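PDB 3G14: nitroreductase family protein from Clostridium novyi, which probably works as an FMN-dependent oxidoreductase of the nitroreductase family, although its own substrate is not established. Local coordinates for residues K29-A34 with E109-G114; P38-K43 with E89-V94; T44-I49 with I102-A107; N62-K67 with C123-F128; A84-E89 with R144-T149. All blocks are in the same frame, centred on the assembly; numbering follows the deposited sequence.

Interaction 1 (K29-A34 with E109-G114); sequences KIIDMA and EHIVLG. With ACT (acetate ion), chain G.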
# COMPACT_ATOMS: atom_id res chain seq x y z
N LYS B 29 -10.65 8.36 -12.40
CA LYS B 29 -9.98 9.12 -11.31
C LYS B 29 -9.34 8.18 -10.27
O LYS B 29 -8.22 8.41 -9.83
CB LYS B 29 -10.94 10.09 -10.61
CG LYS B 29 -11.24 11.36 -11.39
CD LYS B 29 -11.96 12.43 -10.51
CE LYS B 29 -13.48 12.25 -10.52
NZ LYS B 29 -14.19 13.00 -9.43
N ILE B 30 -10.04 7.11 -9.91
CA ILE B 30 -9.48 6.05 -9.03
C ILE B 30 -8.20 5.45 -9.65
O ILE B 30 -7.15 5.31 -8.98
CB ILE B 30 -10.58 4.98 -8.76
CG1 ILE B 30 -11.75 5.64 -8.00
CG2 ILE B 30 -10.02 3.78 -7.99
CD1 ILE B 30 -13.06 4.81 -8.02
N ILE B 31 -8.26 5.10 -10.94
CA ILE B 31 -7.08 4.54 -11.59
C ILE B 31 -5.93 5.56 -11.62
O ILE B 31 -4.76 5.22 -11.43
CB ILE B 31 -7.38 3.97 -13.00
CG1 ILE B 31 -8.49 2.89 -12.95
CG2 ILE B 31 -6.09 3.34 -13.60
CD1 ILE B 31 -8.22 1.65 -12.01
N ASP B 32 -6.24 6.82 -11.92
CA ASP B 32 -5.26 7.89 -11.86
C ASP B 32 -4.57 8.00 -10.49
O ASP B 32 -3.36 8.17 -10.42
CB ASP B 32 -5.92 9.23 -12.19
CG ASP B 32 -4.92 10.35 -12.25
OD1 ASP B 32 -4.05 10.32 -13.15
OD2 ASP B 32 -5.01 11.23 -11.40
N MSE B 33 -5.34 7.86 -9.42
CA MSE B 33 -4.73 7.82 -8.09
C MSE B 33 -3.72 6.69 -7.97
O MSE B 33 -2.65 6.90 -7.45
CB MSE B 33 -5.81 7.80 -7.02
CG MSE B 33 -6.58 9.16 -7.05
SE MSE B 33 -7.94 9.26 -5.69
CE MSE B 33 -9.42 9.85 -6.80
N ALA B 34 -4.02 5.52 -8.51
CA ALA B 34 -3.05 4.43 -8.56
C ALA B 34 -1.82 4.76 -9.41
O ALA B 34 -0.69 4.44 -9.03
CB ALA B 34 -3.72 3.13 -9.03
N GLU B 109 -3.83 0.04 -2.67
CA GLU B 109 -4.42 0.83 -1.57
C GLU B 109 -4.86 2.22 -2.08
O GLU B 109 -5.81 2.82 -1.54
CB GLU B 109 -3.48 0.93 -0.36
CG GLU B 109 -4.09 1.58 0.89
CD GLU B 109 -5.30 0.84 1.45
OE1 GLU B 109 -5.68 -0.21 0.85
OE2 GLU B 109 -5.86 1.32 2.47
N HIS B 110 -4.17 2.76 -3.10
CA HIS B 110 -4.63 3.98 -3.76
C HIS B 110 -6.00 3.74 -4.44
O HIS B 110 -6.89 4.61 -4.37
CB HIS B 110 -3.58 4.55 -4.76
CG HIS B 110 -2.43 5.26 -4.11
ND1 HIS B 110 -1.85 6.40 -4.65
CD2 HIS B 110 -1.71 4.96 -3.00
CE1 HIS B 110 -0.86 6.80 -3.85
NE2 HIS B 110 -0.75 5.94 -2.86
N ILE B 111 -6.17 2.57 -5.06
CA ILE B 111 -7.48 2.17 -5.67
C ILE B 111 -8.55 2.17 -4.59
O ILE B 111 -9.61 2.82 -4.73
CB ILE B 111 -7.44 0.74 -6.28
CG1 ILE B 111 -6.41 0.64 -7.42
CG2 ILE B 111 -8.84 0.30 -6.76
CD1 ILE B 111 -6.81 1.36 -8.67
N VAL B 112 -8.25 1.44 -3.52
CA VAL B 112 -9.18 1.26 -2.39
C VAL B 112 -9.55 2.60 -1.74
O VAL B 112 -10.73 2.93 -1.56
CB VAL B 112 -8.62 0.21 -1.38
CG1 VAL B 112 -9.29 0.32 0.01
CG2 VAL B 112 -8.70 -1.20 -1.98
N LEU B 113 -8.54 3.40 -1.39
CA LEU B 113 -8.84 4.69 -0.80
C LEU B 113 -9.53 5.65 -1.78
O LEU B 113 -10.44 6.42 -1.41
CB LEU B 113 -7.57 5.30 -0.23
CG LEU B 113 -6.94 4.58 0.93
CD1 LEU B 113 -5.58 5.19 1.18
CD2 LEU B 113 -7.87 4.62 2.22
N GLY B 114 -9.11 5.62 -3.03
CA GLY B 114 -9.76 6.43 -4.04
C GLY B 114 -11.23 6.06 -4.26
O GLY B 114 -12.08 6.95 -4.39
C ACT G . -12.31 14.16 -6.24
O ACT G . -12.27 13.68 -5.09
OXT ACT G . -12.70 13.38 -7.12
CH3 ACT G . -11.90 15.57 -6.56
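The selenomethionine side chain of M33 lies over the bare backbone of G114, its SE 3.7 Å from G114 CA. Because G114 carries no side chain, the helices draw close here, and I30 CA and G114 CA come within 5.0 Å. I30 packs beside this point: CG1, beside the backbone N (chi1 -63°), reaches G114 C, while CG2 meets I111 O at 3.4 Å. At the other end the backbone of A34 rests on H110, CA to CB 3.8 Å. H110 ND1 donates to M33 O over 3.0 Å with an N-H...O angle of 154°. The acceptor is close to the imidazole plane, whereas ND1 stands well above the carbonyl plane. H110 NE2 is hydrogen-bonded to E109 of the second subunit, so this buried ring also reaches the dimer partner. The axes of the two helical segments approach to 7.8 Å and run roughly antiparallel at 144°, a close helix-helix packing with glycine and alanine at the nearest points, within the alpha/beta nitroreductase fold.

Interaction 2 (P38-K43 with E89-V94); sequences PSWKNK and EESGDV. With SO4 (sulfate ion), chain C.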
# COMPACT_ATOMS: atom_id res chain seq x y z
N PRO B 38 3.79 5.90 -5.47
CA PRO B 38 5.25 5.70 -5.53
C PRO B 38 5.56 4.24 -5.84
O PRO B 38 4.80 3.35 -5.46
CB PRO B 38 5.73 6.02 -4.11
CG PRO B 38 4.58 5.71 -3.22
CD PRO B 38 3.31 5.99 -4.07
N SER B 39 6.68 4.01 -6.51
CA SER B 39 7.15 2.65 -6.79
C SER B 39 8.67 2.66 -6.83
O SER B 39 9.32 3.71 -7.01
CB SER B 39 6.58 2.13 -8.11
OG SER B 39 7.06 2.92 -9.17
N TRP B 40 9.24 1.48 -6.63
CA TRP B 40 10.69 1.35 -6.60
C TRP B 40 11.24 1.71 -7.98
O TRP B 40 10.80 1.19 -8.99
CB TRP B 40 11.08 -0.07 -6.21
CG TRP B 40 12.54 -0.23 -5.97
CD1 TRP B 40 13.25 0.21 -4.88
CD2 TRP B 40 13.46 -0.86 -6.82
NE1 TRP B 40 14.57 -0.12 -5.02
CE2 TRP B 40 14.73 -0.77 -6.22
CE3 TRP B 40 13.34 -1.48 -8.06
CZ2 TRP B 40 15.87 -1.30 -6.80
CZ3 TRP B 40 14.47 -2.00 -8.65
CH2 TRP B 40 15.72 -1.92 -8.01
N LYS B 41 12.19 2.65 -7.98
CA LYS B 41 12.80 3.18 -9.20
C LYS B 41 11.78 3.74 -10.22
O LYS B 41 12.05 3.81 -11.42
CB LYS B 41 13.76 2.15 -9.81
CG LYS B 41 15.03 1.95 -8.94
CD LYS B 41 16.06 1.06 -9.62
CE LYS B 41 17.35 0.93 -8.81
NZ LYS B 41 17.98 2.23 -8.56
N ASN B 42 10.62 4.15 -9.71
CA ASN B 42 9.49 4.61 -10.54
C ASN B 42 9.12 3.66 -11.69
O ASN B 42 8.63 4.09 -12.72
CB ASN B 42 9.75 6.03 -11.06
CG ASN B 42 9.77 7.08 -9.94
OD1 ASN B 42 9.38 6.82 -8.81
ND2 ASN B 42 10.21 8.29 -10.28
N LYS B 43 9.38 2.37 -11.52
CA LYS B 43 8.92 1.34 -12.42
C LYS B 43 7.48 1.01 -12.06
O LYS B 43 7.01 1.24 -10.95
CB LYS B 43 9.78 0.10 -12.29
CG LYS B 43 11.21 0.33 -12.67
CD LYS B 43 12.03 -0.94 -12.39
CE LYS B 43 13.53 -0.70 -12.61
NZ LYS B 43 13.76 -0.10 -13.95
N GLU B 89 9.42 -10.06 -12.45
CA GLU B 89 10.73 -9.90 -13.07
C GLU B 89 11.08 -8.47 -13.46
O GLU B 89 12.23 -8.18 -13.77
CB GLU B 89 10.83 -10.81 -14.30
CG GLU B 89 10.49 -12.26 -14.01
CD GLU B 89 11.48 -12.92 -13.07
OE1 GLU B 89 12.71 -12.85 -13.33
OE2 GLU B 89 11.02 -13.52 -12.07
N GLU B 90 10.12 -7.56 -13.44
CA GLU B 90 10.41 -6.20 -13.85
C GLU B 90 11.45 -5.57 -12.95
O GLU B 90 12.50 -5.11 -13.42
CB GLU B 90 9.14 -5.35 -13.89
CG GLU B 90 9.43 -3.85 -13.87
CD GLU B 90 8.81 -3.11 -15.02
OE1 GLU B 90 7.63 -3.37 -15.35
OE2 GLU B 90 9.51 -2.26 -15.61
N SER B 91 11.18 -5.56 -11.64
CA SER B 91 12.11 -4.94 -10.67
C SER B 91 12.84 -6.02 -9.81
O SER B 91 13.88 -5.74 -9.20
CB SER B 91 11.36 -3.92 -9.80
OG SER B 91 10.19 -3.38 -10.46
N GLY B 92 12.30 -7.24 -9.77
CA GLY B 92 12.86 -8.34 -9.00
C GLY B 92 12.88 -8.13 -7.48
O GLY B 92 11.92 -7.62 -6.89
N ASP B 93 13.98 -8.52 -6.84
CA ASP B 93 14.04 -8.49 -5.36
C ASP B 93 15.01 -7.48 -4.87
O ASP B 93 16.09 -7.31 -5.45
CB ASP B 93 14.44 -9.82 -4.78
CG ASP B 93 13.43 -10.88 -5.02
OD1 ASP B 93 12.28 -10.57 -5.42
OD2 ASP B 93 13.84 -12.03 -4.81
N VAL B 94 14.63 -6.83 -3.76
CA VAL B 94 15.44 -5.80 -3.16
C VAL B 94 15.62 -6.16 -1.69
O VAL B 94 14.64 -6.23 -0.98
CB VAL B 94 14.76 -4.41 -3.35
CG1 VAL B 94 15.52 -3.30 -2.67
CG2 VAL B 94 14.58 -4.11 -4.87
S SO4 C . 7.86 10.42 -6.77
O1 SO4 C . 7.67 9.43 -5.70
O2 SO4 C . 8.33 11.71 -6.31
O3 SO4 C . 6.54 10.62 -7.39
O4 SO4 C . 8.82 9.92 -7.75
O HOH W 1 9.09 -1.27 -9.05
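S91 OG donates to a water 2.8 Å away, which in turn donates to W40 O, so a single water bridges the serine hydroxyl to the loop backbone. The methylene of the same serine approaches the indole obliquely, S91 CB lying 3.6 Å from W40 CE3. V94 supplies the main apolar contact: its CG2 sits over the six-membered ring, 3.7 Å from the centroid and 18° off the normal, a CH-pi contact. K41 CG covers the opposite face. CG of W40 is anti to the backbone N (chi1 -171°), and the indole and V94 meet tip to tip. The aliphatic part of K43 runs past S91, with K43 CD 3.6 Å from S91 OG. K43 NZ and E90 OE2, of opposite charge, stay 5.0 Å apart, so any attraction is probably modest. The contact joins the loop between helix 24-35 and strand 46-51 to the turn between helix 88-91 and strand 93-94; helix 99-117 lies beside both, D103 accepting from W40 N and I99 touching W40 and V94.

Interaction 3 (T44-I49 with I102-A107); sequences TPYKFI and IDTAIA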
# COMPACT_ATOMS: atom_id res chain seq x y z
N THR B 44 6.76 0.45 -12.98
CA THR B 44 5.33 0.23 -12.65
C THR B 44 5.07 -1.19 -13.01
O THR B 44 4.58 -1.45 -14.09
CB THR B 44 4.40 1.19 -13.42
OG1 THR B 44 4.72 2.54 -13.08
CG2 THR B 44 2.92 0.93 -13.07
N PRO B 45 5.48 -2.12 -12.13
CA PRO B 45 5.44 -3.55 -12.49
C PRO B 45 4.04 -4.22 -12.48
O PRO B 45 3.96 -5.44 -12.48
CB PRO B 45 6.34 -4.20 -11.43
CG PRO B 45 6.24 -3.34 -10.25
CD PRO B 45 6.02 -1.92 -10.76
N TYR B 46 2.98 -3.43 -12.48
CA TYR B 46 1.60 -3.95 -12.39
C TYR B 46 0.72 -3.25 -13.42
O TYR B 46 1.07 -2.21 -13.97
CB TYR B 46 1.03 -3.74 -10.97
CG TYR B 46 1.29 -2.35 -10.44
CD1 TYR B 46 0.51 -1.27 -10.86
CD2 TYR B 46 2.36 -2.09 -9.59
CE1 TYR B 46 0.79 0.01 -10.40
CE2 TYR B 46 2.66 -0.82 -9.17
CZ TYR B 46 1.86 0.24 -9.58
OH TYR B 46 2.14 1.52 -9.12
N LYS B 47 -0.39 -3.91 -13.72
CA LYS B 47 -1.52 -3.37 -14.46
C LYS B 47 -2.80 -3.86 -13.80
O LYS B 47 -2.76 -4.80 -12.98
CB LYS B 47 -1.46 -3.81 -15.93
CG LYS B 47 -0.18 -3.37 -16.69
CD LYS B 47 -0.18 -3.83 -18.17
CE LYS B 47 0.91 -3.12 -18.97
NZ LYS B 47 2.26 -3.38 -18.51
N PHE B 48 -3.92 -3.22 -14.17
CA PHE B 48 -5.25 -3.49 -13.60
C PHE B 48 -6.17 -3.98 -14.70
O PHE B 48 -6.20 -3.40 -15.81
CB PHE B 48 -5.81 -2.19 -12.96
CG PHE B 48 -4.94 -1.70 -11.87
CD1 PHE B 48 -4.94 -2.34 -10.62
CD2 PHE B 48 -4.06 -0.63 -12.09
CE1 PHE B 48 -4.08 -1.96 -9.60
CE2 PHE B 48 -3.19 -0.22 -11.05
CZ PHE B 48 -3.21 -0.88 -9.81
N ILE B 49 -6.91 -5.04 -14.39
CA ILE B 49 -8.01 -5.47 -15.27
C ILE B 49 -9.31 -5.10 -14.57
O ILE B 49 -9.55 -5.49 -13.40
CB ILE B 49 -7.99 -6.97 -15.53
CG1 ILE B 49 -6.61 -7.43 -16.00
CG2 ILE B 49 -9.12 -7.38 -16.51
CD1 ILE B 49 -6.49 -9.01 -16.08
N ILE B 102 5.30 -5.24 -2.71
CA ILE B 102 5.24 -3.94 -2.06
C ILE B 102 4.57 -2.89 -2.96
O ILE B 102 3.63 -2.21 -2.57
CB ILE B 102 6.66 -3.44 -1.68
CG1 ILE B 102 7.25 -4.36 -0.59
CG2 ILE B 102 6.58 -1.93 -1.27
CD1 ILE B 102 8.71 -4.04 -0.15
N ASP B 103 5.06 -2.79 -4.20
CA ASP B 103 4.64 -1.75 -5.11
C ASP B 103 3.20 -1.92 -5.57
O ASP B 103 2.42 -0.96 -5.63
CB ASP B 103 5.60 -1.67 -6.27
CG ASP B 103 6.90 -0.94 -5.89
OD1 ASP B 103 7.03 -0.48 -4.74
OD2 ASP B 103 7.78 -0.87 -6.71
N THR B 104 2.82 -3.16 -5.83
CA THR B 104 1.44 -3.43 -6.24
C THR B 104 0.50 -3.18 -5.05
O THR B 104 -0.60 -2.65 -5.25
CB THR B 104 1.27 -4.86 -6.83
OG1 THR B 104 2.25 -5.08 -7.85
CG2 THR B 104 -0.14 -5.09 -7.42
N ALA B 105 0.91 -3.53 -3.81
CA ALA B 105 0.06 -3.26 -2.61
C ALA B 105 -0.21 -1.75 -2.43
O ALA B 105 -1.36 -1.31 -2.14
CB ALA B 105 0.68 -3.86 -1.28
N ILE B 106 0.84 -0.98 -2.61
CA ILE B 106 0.79 0.50 -2.52
C ILE B 106 -0.27 0.99 -3.48
O ILE B 106 -1.19 1.72 -3.11
CB ILE B 106 2.18 1.17 -2.84
CG1 ILE B 106 3.24 0.86 -1.77
CG2 ILE B 106 2.06 2.72 -2.92
CD1 ILE B 106 4.68 1.33 -2.15
N ALA B 107 -0.16 0.58 -4.75
CA ALA B 107 -1.07 1.07 -5.80
C ALA B 107 -2.50 0.61 -5.58
O ALA B 107 -3.46 1.39 -5.76
CB ALA B 107 -0.56 0.66 -7.24
O HOH W 2 3.36 1.38 -6.79
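Y46 lays its ring obliquely against one side of the helix and slides past T104, the two side chains pointing in opposite directions. CG of Y46 takes the crowded position between its backbone N and carbonyl carbon (chi1 46°). The near side of the ring, at CD2, meets T104 OG1 at 3.5 Å, a hydroxyl already bonded to Y100 O one turn earlier. The far end meets A107 obliquely: Y46 CZ and A107 CB are 3.4 Å apart, a tight fit. T44 CG2 covers one ring face. Y46 OH donates to a water at 2.6 Å, which donates to D103 O at 2.8 Å, tying the buried tyrosine to the helix backbone. F48 meets the same methyl differently, offering its ring edge, with CZ 4.0 Å from A107 CB. Strand 46-51, an inner strand of the mixed sheet between 80-86 and 173-175, thus packs on helix 99-117, the segment axes 9.5 Å apart at 43°; T104 also reaches A84 and A86 of the next strand.

Interaction 4 (N62-K67 with C123-F128); sequences NAIENK and CWIAAF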
# COMPACT_ATOMS: atom_id res chain seq x y z
N ASN B 62 -15.93 -18.27 -8.08
CA ASN B 62 -15.60 -19.66 -7.89
C ASN B 62 -14.14 -19.93 -7.47
O ASN B 62 -13.87 -20.95 -6.85
CB ASN B 62 -15.95 -20.50 -9.10
CG ASN B 62 -17.48 -20.65 -9.30
OD1 ASN B 62 -18.25 -20.70 -8.32
ND2 ASN B 62 -17.90 -20.78 -10.56
N ALA B 63 -13.23 -19.04 -7.85
CA ALA B 63 -11.78 -19.17 -7.55
C ALA B 63 -11.38 -18.73 -6.13
O ALA B 63 -10.34 -19.11 -5.64
CB ALA B 63 -10.95 -18.38 -8.60
N ILE B 64 -12.18 -17.89 -5.52
CA ILE B 64 -11.91 -17.38 -4.19
C ILE B 64 -11.91 -18.49 -3.12
O ILE B 64 -12.75 -19.39 -3.15
CB ILE B 64 -12.85 -16.17 -3.86
CG1 ILE B 64 -12.53 -15.00 -4.76
CG2 ILE B 64 -12.70 -15.79 -2.39
CD1 ILE B 64 -13.55 -13.85 -4.72
N GLU B 65 -10.88 -18.49 -2.28
CA GLU B 65 -10.65 -19.55 -1.29
C GLU B 65 -10.76 -19.05 0.16
O GLU B 65 -9.78 -19.03 0.88
CB GLU B 65 -9.30 -20.18 -1.55
CG GLU B 65 -9.26 -20.98 -2.85
CD GLU B 65 -7.87 -21.45 -3.25
OE1 GLU B 65 -6.84 -20.88 -2.79
OE2 GLU B 65 -7.84 -22.39 -4.08
N ASN B 66 -11.93 -18.58 0.54
CA ASN B 66 -12.16 -18.05 1.88
C ASN B 66 -12.98 -19.06 2.64
O ASN B 66 -13.59 -19.94 2.06
CB ASN B 66 -12.89 -16.68 1.83
CG ASN B 66 -11.99 -15.52 1.45
OD1 ASN B 66 -10.77 -15.65 1.12
ND2 ASN B 66 -12.56 -14.34 1.53
N LYS B 67 -13.01 -18.93 3.96
CA LYS B 67 -13.80 -19.81 4.80
C LYS B 67 -15.28 -19.59 4.54
O LYS B 67 -16.05 -20.55 4.54
CB LYS B 67 -13.46 -19.51 6.29
CG LYS B 67 -13.49 -20.68 7.21
CD LYS B 67 -13.09 -20.23 8.61
CE LYS B 67 -11.57 -19.98 8.76
NZ LYS B 67 -11.21 -19.92 10.23
N CYS B 123 -13.30 -4.25 -1.11
CA CYS B 123 -12.94 -5.27 -0.14
C CYS B 123 -11.70 -5.97 -0.63
O CYS B 123 -11.72 -6.57 -1.69
CB CYS B 123 -14.09 -6.27 0.04
SG CYS B 123 -13.79 -7.46 1.36
N TRP B 124 -10.60 -5.86 0.11
CA TRP B 124 -9.36 -6.58 -0.28
C TRP B 124 -9.57 -8.07 -0.32
O TRP B 124 -9.99 -8.68 0.66
CB TRP B 124 -8.24 -6.28 0.69
CG TRP B 124 -7.46 -5.05 0.42
CD1 TRP B 124 -7.72 -3.78 0.88
CD2 TRP B 124 -6.19 -4.98 -0.24
NE1 TRP B 124 -6.74 -2.91 0.48
CE2 TRP B 124 -5.79 -3.61 -0.23
CE3 TRP B 124 -5.39 -5.91 -0.89
CZ2 TRP B 124 -4.60 -3.17 -0.82
CZ3 TRP B 124 -4.18 -5.47 -1.46
CH2 TRP B 124 -3.81 -4.11 -1.42
N ILE B 125 -9.27 -8.69 -1.45
CA ILE B 125 -9.29 -10.18 -1.55
C ILE B 125 -7.98 -10.69 -2.12
O ILE B 125 -7.61 -10.36 -3.26
CB ILE B 125 -10.49 -10.65 -2.45
CG1 ILE B 125 -11.85 -10.14 -1.92
CG2 ILE B 125 -10.43 -12.22 -2.68
CD1 ILE B 125 -13.00 -10.14 -2.95
N ALA B 126 -7.26 -11.52 -1.34
CA ALA B 126 -5.93 -11.98 -1.69
C ALA B 126 -5.84 -13.51 -1.80
O ALA B 126 -4.82 -14.02 -2.29
CB ALA B 126 -4.93 -11.51 -0.67
N ALA B 127 -6.87 -14.22 -1.33
CA ALA B 127 -6.87 -15.71 -1.28
C ALA B 127 -7.75 -16.31 -2.38
O ALA B 127 -8.97 -16.21 -2.33
CB ALA B 127 -7.36 -16.21 0.08
N PHE B 128 -7.11 -16.94 -3.36
CA PHE B 128 -7.81 -17.49 -4.51
C PHE B 128 -6.92 -18.50 -5.20
O PHE B 128 -5.69 -18.51 -5.01
CB PHE B 128 -8.26 -16.40 -5.51
CG PHE B 128 -7.27 -15.24 -5.65
CD1 PHE B 128 -6.03 -15.42 -6.26
CD2 PHE B 128 -7.61 -13.98 -5.18
CE1 PHE B 128 -5.12 -14.35 -6.38
CE2 PHE B 128 -6.73 -12.91 -5.29
CZ PHE B 128 -5.49 -13.10 -5.90
O HOH W 3 -8.93 -13.18 0.70
O HOH W 4 -11.43 -11.64 1.54
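One direct backbone hydrogen bond spans E65 and A127: E65 N gives to A127 O over 3.0 Å, almost perfectly straight at 179°, although the donor stands well above the carbonyl plane. Beside it, F128 CA makes a CA-H...O contact with A63 O at 3.2 Å. Between them I64 CA and F128 CA lie 4.1 Å apart, where the backbones form a single beta bridge rather than a continuous strand pair. I64 is the first residue to leave helical geometry after helix 54-63, so the bridge joins the exit of that helix to the connection between helices 99-117 and 130-137 of the nitroreductase fold. Apolar packing adds I64 against I125, crossing at about a right angle with I64 CG1 4.1 Å from I125 CG2; helix 70-77 touches both. F128 CG lies between its backbone N and carbonyl carbon (chi1 36°); the ring leads away from 62-67 and touches V145 and I133. Water-mediated bonding belongs to N66. Its OD1 receives from a water that accepts from A127 N at 3.1 Å, while N66 ND2 donates to a second water, only weakly bonded to W124 O. Nearby, A127 and F128 also meet the second subunit, packing on V94 and K97 there.

Interaction 5 (A84-E89 with R144-T149); sequences AVANPE and RVVALT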
# COMPACT_ATOMS: atom_id res chain seq x y z
N ALA B 84 -5.50 -6.75 -9.70
CA ALA B 84 -4.16 -6.21 -9.79
C ALA B 84 -3.19 -7.34 -10.16
O ALA B 84 -3.06 -8.29 -9.41
CB ALA B 84 -3.76 -5.51 -8.49
N VAL B 85 -2.51 -7.19 -11.30
CA VAL B 85 -1.64 -8.21 -11.88
C VAL B 85 -0.21 -7.64 -11.99
O VAL B 85 -0.00 -6.54 -12.50
CB VAL B 85 -2.15 -8.64 -13.27
CG1 VAL B 85 -1.25 -9.76 -13.93
CG2 VAL B 85 -3.64 -9.09 -13.19
N ALA B 86 0.77 -8.37 -11.52
CA ALA B 86 2.17 -7.89 -11.53
C ALA B 86 3.15 -8.82 -12.20
O ALA B 86 2.94 -10.05 -12.33
CB ALA B 86 2.64 -7.60 -10.12
N ASN B 87 4.25 -8.19 -12.62
CA ASN B 87 5.37 -8.88 -13.20
C ASN B 87 6.53 -8.91 -12.21
O ASN B 87 7.22 -7.88 -12.04
CB ASN B 87 5.83 -8.17 -14.45
CG ASN B 87 6.94 -8.93 -15.19
OD1 ASN B 87 7.46 -9.96 -14.76
ND2 ASN B 87 7.29 -8.40 -16.34
N PRO B 88 6.77 -10.07 -11.58
CA PRO B 88 7.85 -10.19 -10.58
C PRO B 88 9.24 -9.93 -11.13
O PRO B 88 10.12 -9.57 -10.37
CB PRO B 88 7.74 -11.64 -10.12
CG PRO B 88 6.39 -12.04 -10.44
CD PRO B 88 6.08 -11.36 -11.74
N GLU B 89 9.42 -10.06 -12.45
CA GLU B 89 10.73 -9.90 -13.07
C GLU B 89 11.08 -8.47 -13.46
O GLU B 89 12.23 -8.18 -13.77
CB GLU B 89 10.83 -10.81 -14.30
CG GLU B 89 10.49 -12.26 -14.01
CD GLU B 89 11.48 -12.92 -13.07
OE1 GLU B 89 12.71 -12.85 -13.33
OE2 GLU B 89 11.02 -13.52 -12.07
N ARG B 144 1.72 -12.58 -11.91
CA ARG B 144 1.12 -12.92 -10.62
C ARG B 144 -0.13 -12.10 -10.41
O ARG B 144 -0.13 -10.90 -10.69
CB ARG B 144 2.11 -12.70 -9.46
CG ARG B 144 3.41 -13.52 -9.57
CD ARG B 144 3.18 -15.04 -9.59
NE ARG B 144 2.33 -15.49 -8.49
CZ ARG B 144 2.73 -15.69 -7.23
NH1 ARG B 144 3.98 -15.50 -6.86
NH2 ARG B 144 1.85 -16.11 -6.33
N VAL B 145 -1.21 -12.75 -9.97
CA VAL B 145 -2.42 -12.05 -9.51
C VAL B 145 -2.21 -11.70 -8.03
O VAL B 145 -2.21 -12.57 -7.17
CB VAL B 145 -3.73 -12.86 -9.77
CG1 VAL B 145 -4.98 -12.05 -9.33
CG2 VAL B 145 -3.80 -13.32 -11.26
N VAL B 146 -2.04 -10.42 -7.75
CA VAL B 146 -1.72 -9.99 -6.39
C VAL B 146 -2.96 -9.92 -5.47
O VAL B 146 -2.96 -10.46 -4.36
CB VAL B 146 -0.93 -8.65 -6.41
CG1 VAL B 146 -0.62 -8.12 -4.97
CG2 VAL B 146 0.38 -8.75 -7.24
N ALA B 147 -3.98 -9.21 -5.93
CA ALA B 147 -5.20 -8.98 -5.18
C ALA B 147 -6.26 -8.53 -6.15
O ALA B 147 -5.97 -8.25 -7.31
CB ALA B 147 -4.99 -7.93 -4.04
N LEU B 148 -7.48 -8.56 -5.66
CA LEU B 148 -8.64 -8.06 -6.40
C LEU B 148 -9.63 -7.46 -5.41
O LEU B 148 -9.59 -7.74 -4.21
CB LEU B 148 -9.23 -9.19 -7.26
CG LEU B 148 -9.79 -10.45 -6.58
CD1 LEU B 148 -11.29 -10.30 -6.24
CD2 LEU B 148 -9.54 -11.67 -7.46
N THR B 149 -10.55 -6.64 -5.91
CA THR B 149 -11.61 -6.09 -5.09
C THR B 149 -12.88 -5.85 -5.90
O THR B 149 -12.81 -5.36 -7.07
CB THR B 149 -11.15 -4.74 -4.45
OG1 THR B 149 -12.25 -4.12 -3.74
CG2 THR B 149 -10.65 -3.80 -5.52
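This is an antiparallel strand pairing at one side of the mixed sheet of the nitroreductase alpha/beta fold, joining strand 80-86 to strand 144-151, an outermost strand within this chain, and interrupted by a beta bulge close to the classic type. A86 and R144 form the regular hydrogen-bonded pair, A86 N to R144 O and R144 N to A86 O both measuring 2.8 Å. V85 and V145 follow as a non-hydrogen-bonded pair, their side chains on one face, with CA atoms 4.6 Å apart. V146 and A147 then both stand opposite A84: V146 N gives to A84 O, and A84 N gives to A147 O, each at 2.9 Å. V146 takes near-helical backbone angles (-80/-53°), which accommodate the extra residue, and A147 N is left buried without a partner. V146 CG2 meets A86 CB at 3.8 Å. N87 OD1 caps the short, weakly bonded helix 88-91 through E89 N. The charged end of R144 leads away to a salt bridge with E130, and K97 of the second subunit donates to V146 O. The aliphatic start of R144 crosses the proline ring at about a right angle, R144 CG touching P88 CG at 3.4 Å.

Overall arrangement
From the N terminus, helix 24-35 opens interaction 1, whose loop closes only at helix 99-117 and encloses interactions 2 and 3. Those two cross each other: the loop after helix 24-35 finds its partner at 89-94, whereas strand 46-51 finds its own on helix 99-117. They touch at several points, among them P38 on I106. Interaction 4, starting at the end of helix 54-63, crosses interactions 1, 2 and 3 and closes at 123-128. Interaction 5 crosses all four and closes last, at strand 144-151. Helix 99-117 is common to interactions 1 and 3, neighbouring strands join interactions 3 and 5, and I125 N bonded to L148 O couples interaction 4 to that sheet.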